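Local coordinates for protein nucleocapsid (Equine arteritis virus, PDB 2I9F) that forms the viral nucleocapsid and probably binds the RNA genome, represented here by its capsid-forming domain, at residues T41-G45 against G46-T50. Sequence-based numbering, arbitrary orientation.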
loop_
_atom_site.group_PDB
_atom_site.type_symbol
_atom_site.label_atom_id
_atom_site.label_comp_id
_atom_site.label_asym_id
_atom_site.label_seq_id
_atom_site.Cartn_x
_atom_site.Cartn_y
_atom_site.Cartn_z
ATOM N N THR A 41 3.855 -10.188 -8.079
ATOM C CA THR A 41 3.314 -11.111 -9.070
ATOM C C THR A 41 4.391 -11.584 -10.042
ATOM O O THR A 41 5.463 -10.972 -10.190
ATOM C CB THR A 41 2.200 -10.449 -9.920
ATOM O OG1 THR A 41 2.715 -9.259 -10.492
ATOM C CG2 THR A 41 0.966 -10.113 -9.099
ATOM N N ALA A 42 4.029 -12.651 -10.760
ATOM C CA ALA A 42 4.888 -13.332 -11.710
ATOM C C ALA A 42 4.528 -12.761 -13.045
ATOM O O ALA A 42 3.402 -12.916 -13.501
ATOM C CB ALA A 42 4.597 -14.825 -11.685
ATOM N N ASP A 43 5.468 -12.088 -13.688
ATOM C CA ASP A 43 5.055 -11.220 -14.776
ATOM C C ASP A 43 5.175 -11.934 -16.110
ATOM O O ASP A 43 4.488 -12.929 -16.341
ATOM C CB ASP A 43 5.755 -9.844 -14.713
ATOM C CG ASP A 43 4.915 -8.718 -15.400
ATOM O OD1 ASP A 43 4.429 -8.916 -16.554
ATOM O OD2 ASP A 43 4.733 -7.631 -14.781
ATOM N N ALA A 44 6.046 -11.456 -16.984
ATOM C CA ALA A 44 6.228 -12.178 -18.234
ATOM C C ALA A 44 7.404 -13.148 -18.117
ATOM O O ALA A 44 7.206 -14.375 -18.213
ATOM C CB ALA A 44 6.369 -11.212 -19.445
ATOM N N GLY A 45 8.605 -12.605 -17.898
ATOM C CA GLY A 45 9.783 -13.436 -17.631
ATOM C C GLY A 45 10.105 -13.578 -16.139
ATOM O O GLY A 45 10.789 -14.556 -15.717
ATOM N N GLY A 46 9.612 -12.638 -15.331
ATOM C CA GLY A 46 10.014 -12.598 -13.922
ATOM C C GLY A 46 8.991 -12.135 -12.898
ATOM O O GLY A 46 7.849 -12.551 -12.942
ATOM N N LEU A 47 9.454 -11.311 -11.962
ATOM C CA LEU A 47 8.651 -10.823 -10.881
ATOM C C LEU A 47 8.324 -9.352 -11.170
ATOM O O LEU A 47 9.091 -8.680 -11.832
ATOM C CB LEU A 47 9.449 -10.928 -9.568
ATOM C CG LEU A 47 9.598 -12.349 -9.021
ATOM C CD1 LEU A 47 10.484 -12.308 -7.756
ATOM C CD2 LEU A 47 8.233 -12.972 -8.665
ATOM N N THR A 48 7.163 -8.896 -10.723
ATOM C CA THR A 48 6.948 -7.472 -10.595
ATOM C C THR A 48 6.479 -7.212 -9.203
ATOM O O THR A 48 5.574 -7.910 -8.707
ATOM C CB THR A 48 5.953 -6.942 -11.657
ATOM O OG1 THR A 48 6.529 -7.182 -12.935
ATOM C CG2 THR A 48 5.645 -5.405 -11.504
ATOM N N TYR A 49 7.129 -6.235 -8.578
ATOM C CA TYR A 49 6.666 -5.707 -7.303
ATOM C C TYR A 49 6.138 -4.270 -7.460
ATOM O O TYR A 49 6.790 -3.395 -8.043
ATOM C CB TYR A 49 7.759 -5.794 -6.211
ATOM C CG TYR A 49 7.256 -5.294 -4.825
ATOM C CD1 TYR A 49 6.297 -6.010 -4.118
ATOM C CD2 TYR A 49 7.710 -4.065 -4.288
ATOM C CE1 TYR A 49 5.801 -5.556 -2.879
ATOM C CE2 TYR A 49 7.214 -3.574 -3.068
ATOM C CZ TYR A 49 6.287 -4.381 -2.347
ATOM O OH TYR A 49 5.826 -3.953 -1.162
ATOM N N THR A 50 4.959 -4.025 -6.920
ATOM C CA THR A 50 4.414 -2.683 -6.975
ATOM C C THR A 50 3.840 -2.312 -5.614
ATOM O O THR A 50 3.260 -3.163 -4.895
ATOM C CB THR A 50 3.404 -2.462 -8.184
ATOM O OG1 THR A 50 2.980 -1.075 -8.190
ATOM C CG2 THR A 50 2.208 -3.354 -8.097
HETATM O O HOH W 1 2.846 -6.916 -8.952
#
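Two donors share the carbonyl oxygen of Thr-48: Thr-41 N at 2.9 Å from Thr-48 O, nearly in line with the C=O bond, and a water that also touches Thr-41 OG1. Thr-41 and Thr-48 lie near the turn end of a beta hairpin, in which strands 39-42 and 47-53 run antiparallel. Thr-48 N returns a bond of 2.7 Å to Thr-41 O, making these threonines a hydrogen-bonded pair whose side chains lie side by side on one face; beta-branched threonine favours the extended strand while offering a hydroxyl. Thr-41 OG1 sits between its own N and carbonyl carbon (chi1 55°), where it meets the water. Around the bend, Asp-43 N hydrogen-bonds to Gly-46 O, the donor tilted 34° from the carbonyl plane, and Gly-46, lacking a side chain, suits the bend. The carboxylate of Asp-43, swung anti to its N, brings OD2 to the hydroxyl of Thr-48. On the other face apolar Leu-47 is buried, packing with Ala-42 on Leu-13 of the second subunit, whose strand extends the sheet across the interface. Thr-48 OG1 has two partners: Ser-52 OG of that subunit and Asp-43 OD2, to which Thr-48 OG1 donates (2.6 Å), arriving on the anti side of the carboxylate, 20° out of its plane.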